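Local coordinates for protein TRAP-type transporter, periplasmic component (Cupriavidus necator, PDB 4P8B) that binds (2S)-2-acetolactate and probably delivers it to a TRAP-type transporter as its periplasmic solute-binding component, at residues 108-113 with 330-335. Numbering follows the deposited sequence. Where two conformers were deposited one is given.
Sequences LNLFSL and DLVTKA
Leu-110 of the 3-10 segment pushes its isobutyl group onto one side of the C-terminal helix 329-340, where Leu-331, Val-332 and Ala-335 receive it. With CG anti to the backbone N (chi1 -171°), the branch is carried out toward the helix. CD1 of Leu-110 lies 3.6 Å from CG of Leu-331, whose side chain crosses that of Leu-110 at about a right angle, while CD2 of Leu-110 reaches CB of Ala-335 at 4.1 Å, one helical turn further on. Leu-110 was modelled in two conformers, so the contacts of its methyls hold for one of them and are less certain than those of Leu-113. Val-332 touches both leucines: its CG2 is 4.2 Å from CD1 of Leu-110, and its CG1 meets CD1 of Leu-113 tip to tip at 3.7 Å. In the two-lobed periplasmic binding protein fold of this family 7 member, the contact joins the loop between helices 98-101 and 120-127 to the last helix of the chain, with 216 residues between the two segments. The side-chain contacts are all apolar, and 195 Å² is buried, both sides summed. Trp-323 of helix 317-327 packs beside Leu-113, and helix 130-141 brings Ser-134 against Leu-331. The contact stands apart from the acetolactate pocket, the side chain of Leu-113 being about 12 Å from that of Arg-155, which binds the ligand.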
ATOM      1  N   LEU A 108     -11.071  -3.276   2.499  1.00 12.21           N
ATOM      2  CA  LEU A 108      -9.729  -3.019   2.028  1.00 12.73           C
ATOM      3  C   LEU A 108      -8.715  -4.035   2.578  1.00  9.68           C
ATOM      4  O   LEU A 108      -7.620  -4.143   2.045  1.00 10.86           O
ATOM      5  CB  LEU A 108      -9.296  -1.580   2.340  1.00 11.61           C
ATOM      6  CG  LEU A 108     -10.118  -0.495   1.654  1.00 14.31           C
ATOM      7  CD1 LEU A 108      -9.610   0.855   2.090  1.00 13.48           C
ATOM      8  CD2 LEU A 108     -10.037  -0.619   0.142  1.00 15.66           C
ATOM      9  N   ASN A 109      -9.113  -4.798   3.604  1.00 11.94           N
ATOM     10  CA  ASN A 109      -8.284  -5.907   4.067  1.00 10.67           C
ATOM     11  C   ASN A 109      -8.093  -6.999   2.991  1.00 10.40           C
ATOM     12  O   ASN A 109      -7.207  -7.821   3.113  1.00 10.59           O
ATOM     13  CB  ASN A 109      -8.865  -6.549   5.321  1.00 11.65           C
ATOM     14  CG  ASN A 109      -8.695  -5.706   6.559  1.00 15.64           C
ATOM     15  OD1 ASN A 109      -7.583  -5.484   7.020  1.00 13.70           O
ATOM     16  ND2 ASN A 109      -9.807  -5.264   7.126  1.00 19.53           N
ATOM     17  N   LEU A 110      -8.917  -6.998   1.952  0.53  9.90           N
ATOM     18  CA  LEU A 110      -8.799  -7.985   0.896  0.53  9.33           C
ATOM     19  C   LEU A 110      -7.381  -8.042   0.339  0.53  8.61           C
ATOM     20  O   LEU A 110      -6.833  -9.126   0.112  0.53  9.77           O
ATOM     21  CB  LEU A 110      -9.802  -7.674  -0.209  0.53  9.92           C
ATOM     22  CG  LEU A 110      -9.970  -8.715  -1.305  0.53 10.49           C
ATOM     23  CD1 LEU A 110     -11.408  -8.750  -1.799  0.53  9.71           C
ATOM     24  CD2 LEU A 110      -9.037  -8.424  -2.468  0.53  8.29           C
ATOM     25  N   PHE A 111      -6.755  -6.881   0.154  1.00  8.02           N
ATOM     26  CA  PHE A 111      -5.425  -6.836  -0.404  1.00  8.98           C
ATOM     27  C   PHE A 111      -4.336  -7.282   0.578  1.00  7.62           C
ATOM     28  O   PHE A 111      -3.177  -7.528   0.180  1.00  8.68           O
ATOM     29  CB  PHE A 111      -5.104  -5.426  -0.948  1.00  8.80           C
ATOM     30  CG  PHE A 111      -6.046  -4.979  -2.027  1.00  9.23           C
ATOM     31  CD1 PHE A 111      -5.965  -5.536  -3.306  1.00  9.34           C
ATOM     32  CD2 PHE A 111      -7.023  -4.033  -1.781  1.00  9.57           C
ATOM     33  CE1 PHE A 111      -6.827  -5.141  -4.297  1.00  9.97           C
ATOM     34  CE2 PHE A 111      -7.898  -3.651  -2.789  1.00 11.21           C
ATOM     35  CZ  PHE A 111      -7.790  -4.198  -4.035  1.00 11.35           C
ATOM     36  N   SER A 112      -4.720  -7.393   1.850  1.00  8.35           N
ATOM     37  CA  SER A 112      -3.827  -7.825   2.911  1.00  8.21           C
ATOM     38  C   SER A 112      -3.969  -9.310   3.230  1.00  8.81           C
ATOM     39  O   SER A 112      -3.303  -9.795   4.123  1.00  9.28           O
ATOM     40  CB  SER A 112      -4.097  -7.018   4.181  1.00  9.31           C
ATOM     41  OG  SER A 112      -3.866  -5.645   3.899  1.00  9.85           O
ATOM     42  N   LEU A 113      -4.847 -10.040   2.550  1.00  8.56           N
ATOM     43  CA  LEU A 113      -4.958 -11.475   2.807  1.00 10.20           C
ATOM     44  C   LEU A 113      -3.680 -12.187   2.393  1.00  9.48           C
ATOM     45  O   LEU A 113      -3.240 -12.057   1.257  1.00 10.15           O
ATOM     46  CB  LEU A 113      -6.120 -12.067   2.023  1.00  9.23           C
ATOM     47  CG  LEU A 113      -7.518 -11.684   2.487  1.00  9.04           C
ATOM     48  CD1 LEU A 113      -8.541 -12.111   1.436  1.00 12.09           C
ATOM     49  CD2 LEU A 113      -7.831 -12.311   3.835  1.00 13.85           C
ATOM     50  N   ASP A 330     -18.033 -13.458  -0.120  1.00 15.37           N
ATOM     51  CA  ASP A 330     -18.380 -13.380  -1.533  1.00 17.11           C
ATOM     52  C   ASP A 330     -17.445 -12.478  -2.326  1.00 13.89           C
ATOM     53  O   ASP A 330     -17.152 -12.738  -3.488  1.00 14.07           O
ATOM     54  CB  ASP A 330     -19.808 -12.851  -1.713  1.00 17.23           C
ATOM     55  CG  ASP A 330     -20.859 -13.737  -1.091  1.00 25.86           C
ATOM     56  OD1 ASP A 330     -20.584 -14.936  -0.873  1.00 24.19           O
ATOM     57  OD2 ASP A 330     -21.990 -13.227  -0.848  1.00 26.26           O
ATOM     58  N   LEU A 331     -16.961 -11.413  -1.699  1.00 14.76           N
ATOM     59  CA  LEU A 331     -16.036 -10.519  -2.382  1.00 13.54           C
ATOM     60  C   LEU A 331     -14.687 -11.200  -2.528  1.00 11.75           C
ATOM     61  O   LEU A 331     -14.062 -11.112  -3.573  1.00 11.26           O
ATOM     62  CB  LEU A 331     -15.888  -9.199  -1.621  1.00 14.32           C
ATOM     63  CG  LEU A 331     -14.954  -8.147  -2.225  1.00 14.01           C
ATOM     64  CD1 LEU A 331     -15.475  -7.702  -3.579  1.00 19.26           C
ATOM     65  CD2 LEU A 331     -14.795  -6.962  -1.277  1.00 16.45           C
ATOM     66  N   VAL A 332     -14.268 -11.906  -1.494  1.00 12.78           N
ATOM     67  CA  VAL A 332     -12.989 -12.611  -1.551  1.00 11.35           C
ATOM     68  C   VAL A 332     -13.054 -13.729  -2.575  1.00 12.55           C
ATOM     69  O   VAL A 332     -12.106 -13.962  -3.332  1.00 12.67           O
ATOM     70  CB  VAL A 332     -12.597 -13.126  -0.162  1.00 12.88           C
ATOM     71  CG1 VAL A 332     -11.310 -13.958  -0.259  1.00 11.75           C
ATOM     72  CG2 VAL A 332     -12.391 -11.950   0.797  1.00 14.10           C
ATOM     73  N   THR A 333     -14.201 -14.391  -2.646  1.00 12.46           N
ATOM     74  CA  THR A 333     -14.360 -15.450  -3.605  1.00 12.96           C
ATOM     75  C   THR A 333     -14.300 -14.903  -5.038  1.00 13.23           C
ATOM     76  O   THR A 333     -13.681 -15.502  -5.920  1.00 14.76           O
ATOM     77  CB  THR A 333     -15.661 -16.165  -3.350  1.00 16.00           C
ATOM     78  OG1 THR A 333     -15.606 -16.817  -2.073  1.00 18.89           O
ATOM     79  CG2 THR A 333     -15.919 -17.190  -4.421  1.00 17.04           C
ATOM     80  N   LYS A 334     -14.916 -13.743  -5.270  1.00 12.57           N
ATOM     81  CA  LYS A 334     -14.795 -13.088  -6.573  1.00 14.69           C
ATOM     82  C   LYS A 334     -13.330 -12.779  -6.908  1.00 12.19           C
ATOM     83  O   LYS A 334     -12.907 -12.929  -8.058  1.00 12.74           O
ATOM     84  CB  LYS A 334     -15.634 -11.804  -6.611  1.00 13.66           C
ATOM     85  CG  LYS A 334     -17.117 -12.079  -6.717  1.00 17.92           C
ATOM     86  CD  LYS A 334     -17.939 -10.834  -6.484  1.00 17.62           C
ATOM     87  CE  LYS A 334     -19.435 -11.148  -6.553  1.00 21.67           C
ATOM     88  NZ  LYS A 334     -20.260  -9.911  -6.364  1.00 29.88           N
ATOM     89  N   ALA A 335     -12.553 -12.362  -5.908  1.00 12.20           N
ATOM     90  CA  ALA A 335     -11.134 -12.075  -6.110  1.00 11.26           C
ATOM     91  C   ALA A 335     -10.385 -13.350  -6.485  1.00 10.71           C
ATOM     92  O   ALA A 335      -9.580 -13.356  -7.430  1.00 11.32           O
ATOM     93  CB  ALA A 335     -10.548 -11.452  -4.867  1.00 10.38           C
TER